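Side-chain contacts in phosphatidylinositol phosphate phosphatase (Schizosaccharomyces pombe, PDB 1I9Z), which removes the 5-phosphate from soluble and lipid inositol phosphates, among them phosphatidylinositol 4,5-bisphosphate, through this magnesium-dependent catalytic domain of a synaptojanin: residues Glu44-Pro49 with Val60-Ile65; Ala150-Tyr155 with Phe197-Val202; Phe257-Lys262 with Asp268-Ser273. All coordinates share one frame; numbering follows the deposited sequence.

In the fold
The three contacts follow one another along a single catalytic domain of the DNase I-like class, in which two beta-sheets form the core. Contact 1 sits on the six-stranded sheet and runs at its end into the calcium site through Glu64. Contact 3 lies in the loops between helix 236-242 and strand 283-288, where Tyr261 and Lys262 line the inositol bisphosphate pocket; its centre is about 18 Å from that of contact 1, and the side chain of Tyr261 comes within about 6 Å of a bound calcium. Contact 2 belongs to the five-stranded sheet, with its centre about 34 Å from that of contact 3 and about 21 Å from that of contact 1.

Contact 1: residues Glu44-Pro49 with Val60-Ile65; sequences ENWLFP and VGFQEI. With CA (calcium ion), chain B.
Trp46 and Phe62 make the closest approach of this apolar contact, with Trp46 CH2 lying 3.5 Å from Phe62 CE2. The far end of the indole, CH2 and CZ3, does the touching, and the CE2-CZ corner of Phe62 comes up to the indole edge. The ring planes stand 65° apart, with the centroids of the indole six-membered ring and the Phe62 ring 5.8 Å from each other, an oblique pair that is neither a stack nor T-shaped. CG of Trp46 is anti to the backbone N (chi1 175°), which sends the long ring system out from the helix toward the strand. Val60 adds an aliphatic touch: its CG1 packs 3.8 Å from the same Trp46 CH2. Leu47, the next residue in the helix, lays CD1 over one indole face, 3.6 Å above the plane.

The polar interactions lie at the margins. Trp46 NE1 gives its hydrogen bond to the backbone O of Ile309, so the buried indole nitrogen is satisfied. Just beyond the strand, Glu64 OE2 binds the calcium ion at 2.8 Å, alongside four waters, and also accepts a hydrogen bond from Asn33.

Helix 44-47 and strand 57-63 belong to a beta-alpha-beta unit that starts with strand 20-33. Across these two segments apolar packing alone joins helix and strand, while the NE1 bond and the edge-to-face Tyr32 ring probably set how the indole lies.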
loop_
_atom_site.group_PDB
_atom_site.type_symbol
_atom_site.label_atom_id
_atom_site.label_comp_id
_atom_site.label_asym_id
_atom_site.label_seq_id
_atom_site.Cartn_x
_atom_site.Cartn_y
_atom_site.Cartn_z
ATOM N N GLU A 44 19.436 -4.353 -2.460
ATOM C CA GLU A 44 19.173 -4.415 -3.908
ATOM C C GLU A 44 18.136 -5.466 -4.344
ATOM O O GLU A 44 17.327 -5.215 -5.242
ATOM C CB GLU A 44 20.509 -4.687 -4.659
ATOM C CG GLU A 44 21.763 -3.937 -4.069
ATOM C CD GLU A 44 22.205 -4.277 -2.585
ATOM O OE1 GLU A 44 22.327 -5.464 -2.105
ATOM O OE2 GLU A 44 22.477 -3.262 -1.886
ATOM N N ASN A 45 18.231 -6.642 -3.761
ATOM C CA ASN A 45 17.342 -7.777 -4.103
ATOM C C ASN A 45 15.901 -7.464 -3.760
ATOM O O ASN A 45 14.954 -8.019 -4.355
ATOM C CB ASN A 45 17.807 -9.044 -3.358
ATOM C CG ASN A 45 19.143 -9.590 -3.924
ATOM O OD1 ASN A 45 19.849 -10.414 -3.277
ATOM N ND2 ASN A 45 19.499 -9.126 -5.156
ATOM N N TRP A 46 15.733 -6.551 -2.817
ATOM C CA TRP A 46 14.376 -6.196 -2.405
ATOM C C TRP A 46 13.729 -5.059 -3.217
ATOM O O TRP A 46 12.602 -5.151 -3.711
ATOM C CB TRP A 46 14.408 -5.903 -0.888
ATOM C CG TRP A 46 13.075 -5.380 -0.301
ATOM C CD1 TRP A 46 11.809 -5.822 -0.584
ATOM C CD2 TRP A 46 12.935 -4.383 0.709
ATOM N NE1 TRP A 46 10.872 -5.169 0.222
ATOM C CE2 TRP A 46 11.540 -4.283 1.028
ATOM C CE3 TRP A 46 13.859 -3.566 1.401
ATOM C CZ2 TRP A 46 11.064 -3.401 1.984
ATOM C CZ3 TRP A 46 13.420 -2.697 2.343
ATOM C CH2 TRP A 46 12.014 -2.600 2.662
ATOM N N LEU A 47 14.471 -3.965 -3.357
ATOM C CA LEU A 47 13.969 -2.811 -4.062
ATOM C C LEU A 47 14.147 -2.814 -5.578
ATOM O O LEU A 47 13.415 -2.091 -6.272
ATOM C CB LEU A 47 14.593 -1.539 -3.436
ATOM C CG LEU A 47 13.809 -0.772 -2.324
ATOM C CD1 LEU A 47 12.702 -1.600 -1.626
ATOM C CD2 LEU A 47 14.752 -0.138 -1.315
ATOM N N PHE A 48 15.105 -3.600 -6.110
ATOM C CA PHE A 48 15.280 -3.660 -7.596
ATOM C C PHE A 48 15.270 -5.159 -7.949
ATOM O O PHE A 48 16.221 -5.698 -8.536
ATOM C CB PHE A 48 16.628 -3.038 -7.946
ATOM C CG PHE A 48 16.802 -1.668 -7.356
ATOM C CD1 PHE A 48 17.931 -1.358 -6.618
ATOM C CD2 PHE A 48 15.859 -0.679 -7.624
ATOM C CE1 PHE A 48 18.128 -0.022 -6.146
ATOM C CE2 PHE A 48 16.024 0.628 -7.173
ATOM C CZ PHE A 48 17.163 0.952 -6.432
ATOM N N PRO A 49 14.196 -5.845 -7.571
ATOM C CA PRO A 49 14.074 -7.284 -7.810
ATOM C C PRO A 49 13.902 -7.738 -9.211
ATOM O O PRO A 49 14.290 -8.876 -9.547
ATOM C CB PRO A 49 12.852 -7.655 -6.996
ATOM C CG PRO A 49 11.933 -6.453 -7.338
ATOM C CD PRO A 49 12.903 -5.280 -7.112
ATOM N N VAL A 60 7.575 2.647 0.769
ATOM C CA VAL A 60 8.236 1.696 1.642
ATOM C C VAL A 60 7.727 1.761 3.076
ATOM O O VAL A 60 7.750 2.829 3.710
ATOM C CB VAL A 60 9.772 1.976 1.661
ATOM C CG1 VAL A 60 10.526 0.854 2.432
ATOM C CG2 VAL A 60 10.312 2.123 0.185
ATOM N N GLY A 61 7.281 0.611 3.583
ATOM C CA GLY A 61 6.805 0.518 4.930
ATOM C C GLY A 61 7.644 -0.457 5.723
ATOM O O GLY A 61 7.946 -1.602 5.273
ATOM N N PHE A 62 8.053 -0.011 6.909
ATOM C CA PHE A 62 8.829 -0.832 7.827
ATOM C C PHE A 62 8.061 -1.087 9.101
ATOM O O PHE A 62 7.237 -0.208 9.535
ATOM C CB PHE A 62 10.157 -0.111 8.267
ATOM C CG PHE A 62 11.131 0.055 7.155
ATOM C CD1 PHE A 62 11.346 1.295 6.596
ATOM C CD2 PHE A 62 11.854 -1.037 6.681
ATOM C CE1 PHE A 62 12.323 1.454 5.534
ATOM C CE2 PHE A 62 12.830 -0.890 5.611
ATOM C CZ PHE A 62 13.051 0.359 5.061
ATOM N N GLN A 63 8.252 -2.297 9.665
ATOM C CA GLN A 63 7.744 -2.600 11.000
ATOM C C GLN A 63 8.951 -2.970 11.879
ATOM O O GLN A 63 9.988 -3.460 11.383
ATOM C CB GLN A 63 6.707 -3.701 11.022
ATOM C CG GLN A 63 5.517 -3.367 10.021
ATOM C CD GLN A 63 5.886 -3.750 8.605
ATOM O OE1 GLN A 63 6.544 -4.781 8.399
ATOM N NE2 GLN A 63 5.428 -2.970 7.621
ATOM N N GLU A 64 8.799 -2.767 13.179
ATOM C CA GLU A 64 9.870 -3.040 14.151
ATOM C C GLU A 64 11.212 -2.361 13.859
ATOM O O GLU A 64 12.286 -3.017 13.911
ATOM C CB GLU A 64 10.090 -4.553 14.388
ATOM C CG GLU A 64 8.771 -5.217 14.813
ATOM C CD GLU A 64 8.969 -6.572 15.421
ATOM O OE1 GLU A 64 10.004 -6.768 16.112
ATOM O OE2 GLU A 64 8.066 -7.410 15.318
ATOM N N ILE A 65 11.179 -1.074 13.565
ATOM C CA ILE A 65 12.451 -0.325 13.368
ATOM C C ILE A 65 13.239 -0.525 14.681
ATOM O O ILE A 65 14.487 -0.600 14.710
ATOM C CB ILE A 65 12.177 1.160 13.056
ATOM C CG1 ILE A 65 11.751 1.252 11.582
ATOM C CG2 ILE A 65 13.518 2.058 13.362
ATOM C CD1 ILE A 65 11.354 2.605 11.138
HETATM CA CA CA B . 9.626 -9.670 16.022
HETATM O O HOH W 1 7.573 -9.384 16.870
HETATM O O HOH W 2 10.281 -9.406 18.738
HETATM O O HOH W 3 9.882 -11.852 16.240
HETATM O O HOH W 4 10.054 -9.397 13.812
#

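Contact 2: residues Ala150-Tyr155 with Phe197-Val202; sequences AIRFDY and FNHDYV
NE2 of His199 takes the N-H of Arg152 NE at 3.0 Å, in a nearly straight bond of 163° at the hydrogen. The donor lies in the imidazole plane and the acceptor close to the guanidinium plane, so edge meets edge, although the two planes are turned 41° apart. Arg152 gets there by folding back: chi1 (66°), with CG between the backbone N and the carbonyl carbon, is followed by bends at chi2 and chi3, and CB itself passes 3.5 Å from His199 NE2. The other imidazole nitrogen, ND1, bonds to the backbone O of Ile196, fixing the rotation of the ring.

The contact reaches across strand 158-166 of the five-stranded sheet of this DNase I-like fold, from strand 147-155 to the loop entering strand 201-205. Here the guanidinium also grips Asp154 end-on, NH1 to OD1 at 2.9 Å and NH2 to OD2 at 3.0 Å, both oxygens being met from above the carboxylate plane. Asn129 bonds both groups, its O taking Arg152 NH2 and its ND2 giving to Asp154 OD2. A leucine in place of Arg152 would probably leave Asp154 without its paired charge and His199 NE2 without this donor. Water 5 donates to Asn198 O at 2.7 Å and accepts a weak bond from Arg152 NH1.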
loop_
_atom_site.group_PDB
_atom_site.type_symbol
_atom_site.label_atom_id
_atom_site.label_comp_id
_atom_site.label_asym_id
_atom_site.label_seq_id
_atom_site.Cartn_x
_atom_site.Cartn_y
_atom_site.Cartn_z
ATOM N N ALA A 150 -0.131 6.387 7.680
ATOM C CA ALA A 150 -0.677 6.632 6.362
ATOM C C ALA A 150 -0.288 8.000 5.734
ATOM O O ALA A 150 -0.143 9.027 6.446
ATOM C CB ALA A 150 -2.263 6.492 6.423
ATOM N N ILE A 151 -0.033 7.967 4.429
ATOM C CA ILE A 151 0.237 9.181 3.664
ATOM C C ILE A 151 -0.621 9.113 2.372
ATOM O O ILE A 151 -0.666 8.075 1.701
ATOM C CB ILE A 151 1.732 9.262 3.308
ATOM C CG1 ILE A 151 2.537 9.444 4.636
ATOM C CG2 ILE A 151 1.942 10.452 2.350
ATOM C CD1 ILE A 151 4.108 9.100 4.461
ATOM N N ARG A 152 -1.286 10.219 2.040
ATOM C CA ARG A 152 -2.107 10.303 0.847
ATOM C C ARG A 152 -1.671 11.548 0.066
ATOM O O ARG A 152 -0.961 12.436 0.583
ATOM C CB ARG A 152 -3.597 10.371 1.223
ATOM C CG ARG A 152 -4.074 11.696 2.014
ATOM C CD ARG A 152 -4.264 12.945 1.111
ATOM N NE ARG A 152 -5.261 12.680 0.062
ATOM C CZ ARG A 152 -5.400 13.359 -1.085
ATOM N NH1 ARG A 152 -6.332 12.957 -1.961
ATOM N NH2 ARG A 152 -4.655 14.446 -1.350
ATOM N N PHE A 153 -2.049 11.581 -1.208
ATOM C CA PHE A 153 -1.692 12.717 -2.035
ATOM C C PHE A 153 -2.478 12.626 -3.353
ATOM O O PHE A 153 -3.048 11.561 -3.710
ATOM C CB PHE A 153 -0.156 12.764 -2.302
ATOM C CG PHE A 153 0.424 11.542 -2.993
ATOM C CD1 PHE A 153 0.437 11.453 -4.376
ATOM C CD2 PHE A 153 0.944 10.471 -2.248
ATOM C CE1 PHE A 153 0.956 10.318 -5.033
ATOM C CE2 PHE A 153 1.472 9.325 -2.871
ATOM C CZ PHE A 153 1.487 9.235 -4.261
ATOM N N ASP A 154 -2.513 13.735 -4.077
ATOM C CA ASP A 154 -3.177 13.682 -5.376
ATOM C C ASP A 154 -2.039 13.703 -6.368
ATOM O O ASP A 154 -1.025 14.388 -6.139
ATOM C CB ASP A 154 -4.079 14.905 -5.569
ATOM C CG ASP A 154 -5.212 14.884 -4.657
ATOM O OD1 ASP A 154 -5.931 13.874 -4.685
ATOM O OD2 ASP A 154 -5.418 15.830 -3.879
ATOM N N TYR A 155 -2.177 12.906 -7.429
ATOM C CA TYR A 155 -1.222 12.885 -8.537
ATOM C C TYR A 155 -2.126 13.422 -9.677
ATOM O O TYR A 155 -3.034 12.739 -10.196
ATOM C CB TYR A 155 -0.661 11.498 -8.803
ATOM C CG TYR A 155 0.482 11.534 -9.793
ATOM C CD1 TYR A 155 1.776 11.183 -9.400
ATOM C CD2 TYR A 155 0.275 11.912 -11.129
ATOM C CE1 TYR A 155 2.822 11.196 -10.279
ATOM C CE2 TYR A 155 1.345 11.935 -12.048
ATOM C CZ TYR A 155 2.607 11.580 -11.607
ATOM O OH TYR A 155 3.682 11.612 -12.443
ATOM N N PHE A 197 -10.790 6.103 2.667
ATOM C CA PHE A 197 -11.575 5.582 1.565
ATOM C C PHE A 197 -11.896 6.551 0.473
ATOM O O PHE A 197 -12.216 6.145 -0.662
ATOM C CB PHE A 197 -12.862 4.939 2.108
ATOM C CG PHE A 197 -12.593 3.814 3.081
ATOM C CD1 PHE A 197 -12.714 4.020 4.458
ATOM C CD2 PHE A 197 -12.148 2.575 2.619
ATOM C CE1 PHE A 197 -12.399 3.021 5.372
ATOM C CE2 PHE A 197 -11.826 1.549 3.513
ATOM C CZ PHE A 197 -11.950 1.773 4.898
ATOM N N ASN A 198 -11.750 7.839 0.796
ATOM C CA ASN A 198 -12.027 8.918 -0.126
ATOM C C ASN A 198 -10.893 9.098 -1.143
ATOM O O ASN A 198 -10.415 10.222 -1.272
ATOM C CB ASN A 198 -12.168 10.241 0.677
ATOM C CG ASN A 198 -13.305 10.215 1.750
ATOM O OD1 ASN A 198 -13.190 10.872 2.849
ATOM N ND2 ASN A 198 -14.413 9.517 1.434
ATOM N N HIS A 199 -10.467 8.021 -1.834
ATOM C CA HIS A 199 -9.405 8.015 -2.822
ATOM C C HIS A 199 -9.697 7.062 -3.979
ATOM O O HIS A 199 -10.347 6.029 -3.770
ATOM C CB HIS A 199 -8.095 7.525 -2.168
ATOM C CG HIS A 199 -7.607 8.445 -1.086
ATOM N ND1 HIS A 199 -8.016 8.352 0.224
ATOM C CD2 HIS A 199 -6.879 9.578 -1.174
ATOM C CE1 HIS A 199 -7.572 9.403 0.903
ATOM N NE2 HIS A 199 -6.884 10.167 0.071
ATOM N N ASP A 200 -9.164 7.369 -5.151
ATOM C CA ASP A 200 -9.275 6.463 -6.311
ATOM C C ASP A 200 -8.529 5.148 -6.062
ATOM O O ASP A 200 -9.025 4.063 -6.420
ATOM C CB ASP A 200 -8.700 7.144 -7.544
ATOM C CG ASP A 200 -9.459 8.411 -7.851
ATOM O OD1 ASP A 200 -10.662 8.292 -8.193
ATOM O OD2 ASP A 200 -8.919 9.513 -7.652
ATOM N N TYR A 201 -7.329 5.243 -5.467
ATOM C CA TYR A 201 -6.523 4.056 -5.186
ATOM C C TYR A 201 -6.059 4.042 -3.727
ATOM O O TYR A 201 -5.588 5.077 -3.212
ATOM C CB TYR A 201 -5.275 4.052 -6.097
ATOM C CG TYR A 201 -5.570 4.228 -7.566
ATOM C CD1 TYR A 201 -4.901 5.186 -8.310
ATOM C CD2 TYR A 201 -6.482 3.374 -8.224
ATOM C CE1 TYR A 201 -5.092 5.327 -9.678
ATOM C CE2 TYR A 201 -6.701 3.488 -9.580
ATOM C CZ TYR A 201 -6.011 4.462 -10.312
ATOM O OH TYR A 201 -6.228 4.612 -11.655
ATOM N N VAL A 202 -6.167 2.886 -3.055
ATOM C CA VAL A 202 -5.695 2.774 -1.680
ATOM C C VAL A 202 -4.847 1.486 -1.614
ATOM O O VAL A 202 -5.305 0.427 -2.106
ATOM C CB VAL A 202 -6.871 2.584 -0.681
ATOM C CG1 VAL A 202 -6.293 2.444 0.744
ATOM C CG2 VAL A 202 -7.877 3.752 -0.754
HETATM O O HOH W 5 -8.705 11.541 -2.876
#

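Contact 3: residues Phe257-Lys262 with Asp268-Ser273; sequences FPPTYK and DIYDTS. With 2IP (D-myo-inositol-1,4-bisphosphate), chain C.
Tyr270 turns its ring edge toward the 257-262 segment and crosses Pro259 at about a right angle. Its hydroxyl donates to Pro259 O at 2.7 Å, arriving in the carbonyl plane on a lone pair, while Pro258 CB touches the same Tyr270 OH at 3.6 Å. Phe263 stacks on the Tyr270 ring.

Lys262 and Asp271 run obliquely past each other. Lys262 CG to Asp271 CB, at 3.2 Å, is unusually tight, so the exact placing of the lysine chain is doubtful. The backbones are joined by an almost straight bond from Asp271 N to Lys262 O, 2.7 Å long. The charged ends stay farther apart, Lys262 NZ being 4.3 Å from Asp271 OD2, too long to count as a salt bridge. Asp271 is braced from its own side: OD1 accepts from Ser273 N, an Asx turn, and takes Ser273 OG on its syn lone pair, while OD2 holds the backbone N of Arg277 from the second shell.

Tyr261 points the other way, CG anti to its own backbone N (chi1 171°), which carries the phenol to the ligand; Lys262 CB lies over one face of its ring. Tyr261 OH and the inositol O5 make a very short hydrogen bond of 2.5 Å in which either could donate; the hydroxyl is also crowded against the 4-phosphate, so the detail is doubtful. Lys262 NZ reaches phosphate oxygen O42 weakly at 3.5 Å. Tyr261, Lys262 and Arg277 line the inositol 1,4-bisphosphate pocket of this 5-phosphatase, where Arg211 NH1 and Tyr171 N also bond the ligand.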
loop_
_atom_site.group_PDB
_atom_site.type_symbol
_atom_site.label_atom_id
_atom_site.label_comp_id
_atom_site.label_asym_id
_atom_site.label_seq_id
_atom_site.Cartn_x
_atom_site.Cartn_y
_atom_site.Cartn_z
ATOM N N PHE A 257 4.583 -17.245 -3.161
ATOM C CA PHE A 257 5.815 -17.322 -2.371
ATOM C C PHE A 257 5.560 -17.988 -1.042
ATOM O O PHE A 257 4.446 -17.955 -0.531
ATOM C CB PHE A 257 6.406 -15.897 -2.177
ATOM C CG PHE A 257 5.434 -14.905 -1.644
ATOM C CD1 PHE A 257 5.320 -14.674 -0.257
ATOM C CD2 PHE A 257 4.635 -14.166 -2.528
ATOM C CE1 PHE A 257 4.399 -13.678 0.234
ATOM C CE2 PHE A 257 3.716 -13.190 -2.060
ATOM C CZ PHE A 257 3.607 -12.942 -0.676
ATOM N N PRO A 258 6.596 -18.589 -0.430
ATOM C CA PRO A 258 6.431 -19.261 0.853
ATOM C C PRO A 258 6.183 -18.287 2.012
ATOM O O PRO A 258 6.471 -17.082 1.863
ATOM C CB PRO A 258 7.760 -19.996 1.045
ATOM C CG PRO A 258 8.528 -19.883 -0.315
ATOM C CD PRO A 258 7.993 -18.673 -0.948
ATOM N N PRO A 259 5.619 -18.766 3.125
ATOM C CA PRO A 259 5.327 -18.008 4.353
ATOM C C PRO A 259 6.621 -17.239 4.686
ATOM O O PRO A 259 7.761 -17.807 4.623
ATOM C CB PRO A 259 5.095 -19.121 5.371
ATOM C CG PRO A 259 4.219 -20.105 4.517
ATOM C CD PRO A 259 5.007 -20.118 3.182
ATOM N N THR A 260 6.451 -15.928 4.933
ATOM C CA THR A 260 7.568 -15.051 5.147
ATOM C C THR A 260 8.011 -14.961 6.590
ATOM O O THR A 260 8.937 -14.217 6.895
ATOM C CB THR A 260 7.188 -13.633 4.722
ATOM O OG1 THR A 260 5.930 -13.251 5.391
ATOM C CG2 THR A 260 6.955 -13.585 3.187
ATOM N N TYR A 261 7.332 -15.714 7.448
ATOM C CA TYR A 261 7.555 -15.703 8.832
ATOM C C TYR A 261 7.466 -17.114 9.335
ATOM O O TYR A 261 6.683 -17.959 8.869
ATOM C CB TYR A 261 6.478 -14.871 9.573
ATOM C CG TYR A 261 6.499 -14.963 11.076
ATOM C CD1 TYR A 261 7.350 -14.137 11.826
ATOM C CD2 TYR A 261 5.593 -15.810 11.772
ATOM C CE1 TYR A 261 7.294 -14.114 13.248
ATOM C CE2 TYR A 261 5.559 -15.805 13.201
ATOM C CZ TYR A 261 6.400 -14.954 13.911
ATOM O OH TYR A 261 6.376 -14.900 15.305
ATOM N N LYS A 262 8.412 -16.975 10.241
ATOM C CA LYS A 262 9.330 -17.191 11.275
ATOM C C LYS A 262 10.600 -17.891 10.939
ATOM O O LYS A 262 10.669 -19.032 11.106
ATOM C CB LYS A 262 8.659 -17.682 12.502
ATOM C CG LYS A 262 9.624 -17.798 13.462
ATOM C CD LYS A 262 10.120 -16.484 13.782
ATOM C CE LYS A 262 9.722 -16.399 15.265
ATOM N NZ LYS A 262 10.932 -15.862 16.021
ATOM N N ASP A 268 17.691 -20.082 5.804
ATOM C CA ASP A 268 16.475 -20.467 5.066
ATOM C C ASP A 268 15.635 -21.340 5.958
ATOM O O ASP A 268 14.655 -21.957 5.480
ATOM C CB ASP A 268 16.889 -21.330 3.848
ATOM C CG ASP A 268 17.521 -20.513 2.747
ATOM O OD1 ASP A 268 17.049 -19.382 2.479
ATOM O OD2 ASP A 268 18.472 -20.988 2.065
ATOM N N ILE A 269 15.940 -21.370 7.248
ATOM C CA ILE A 269 15.304 -22.350 8.115
ATOM C C ILE A 269 14.181 -21.756 8.963
ATOM O O ILE A 269 14.363 -20.697 9.571
ATOM C CB ILE A 269 16.414 -22.935 9.015
ATOM C CG1 ILE A 269 17.431 -23.648 8.087
ATOM C CG2 ILE A 269 15.886 -23.913 10.091
ATOM C CD1 ILE A 269 18.456 -24.409 8.870
ATOM N N TYR A 270 13.046 -22.452 8.999
ATOM C CA TYR A 270 11.951 -21.940 9.863
ATOM C C TYR A 270 12.266 -22.213 11.338
ATOM O O TYR A 270 12.749 -23.310 11.736
ATOM C CB TYR A 270 10.611 -22.555 9.488
ATOM C CG TYR A 270 10.106 -21.987 8.218
ATOM C CD1 TYR A 270 10.256 -22.677 7.002
ATOM C CD2 TYR A 270 9.446 -20.693 8.194
ATOM C CE1 TYR A 270 9.761 -22.105 5.750
ATOM C CE2 TYR A 270 8.936 -20.171 6.958
ATOM C CZ TYR A 270 9.123 -20.886 5.756
ATOM O OH TYR A 270 8.734 -20.342 4.543
ATOM N N ASP A 271 11.888 -21.234 12.150
ATOM C CA ASP A 271 12.096 -21.203 13.583
ATOM C C ASP A 271 12.447 -22.514 14.275
ATOM O O ASP A 271 11.570 -23.363 14.462
ATOM C CB ASP A 271 10.824 -20.607 14.287
ATOM C CG ASP A 271 11.087 -20.299 15.779
ATOM O OD1 ASP A 271 12.253 -20.271 16.208
ATOM O OD2 ASP A 271 10.124 -20.065 16.527
ATOM N N THR A 272 13.737 -22.683 14.628
ATOM C CA THR A 272 14.188 -23.865 15.346
ATOM C C THR A 272 14.307 -23.566 16.841
ATOM O O THR A 272 14.833 -24.392 17.585
ATOM C CB THR A 272 15.567 -24.414 14.771
ATOM O OG1 THR A 272 16.564 -23.396 14.857
ATOM C CG2 THR A 272 15.405 -24.784 13.321
ATOM N N SER A 273 13.855 -22.385 17.289
ATOM C CA SER A 273 13.904 -22.063 18.719
ATOM C C SER A 273 12.849 -22.905 19.401
ATOM O O SER A 273 11.978 -23.517 18.764
ATOM C CB SER A 273 13.646 -20.579 19.018
ATOM O OG SER A 273 12.254 -20.292 19.014
HETATM C C1 2IP C . 2.708 -15.328 20.205
HETATM C C2 2IP C . 3.579 -14.199 20.813
HETATM C C3 2IP C . 5.041 -14.225 20.253
HETATM C C4 2IP C . 5.116 -14.195 18.704
HETATM C C5 2IP C . 4.339 -15.425 18.185
HETATM C C6 2IP C . 2.849 -15.418 18.636
HETATM O O1 2IP C . 2.028 -16.377 20.840
HETATM O O2 2IP C . 3.065 -12.925 20.536
HETATM O O3 2IP C . 5.758 -13.117 20.713
HETATM O O4 2IP C . 6.521 -14.254 18.294
HETATM O O5 2IP C . 4.371 -15.466 16.758
HETATM O O6 2IP C . 2.367 -16.632 18.077
HETATM P P4 2IP C . 7.275 -13.088 17.554
HETATM O O41 2IP C . 6.388 -12.702 16.312
HETATM O O42 2IP C . 8.595 -13.542 17.122
HETATM O O43 2IP C . 7.350 -12.002 18.642
HETATM P P1 2IP C . 0.575 -16.648 21.117
HETATM O O11 2IP C . 0.574 -16.972 22.621
HETATM O O12 2IP C . -0.459 -15.586 20.835
HETATM O O13 2IP C . 0.294 -17.967 20.389
#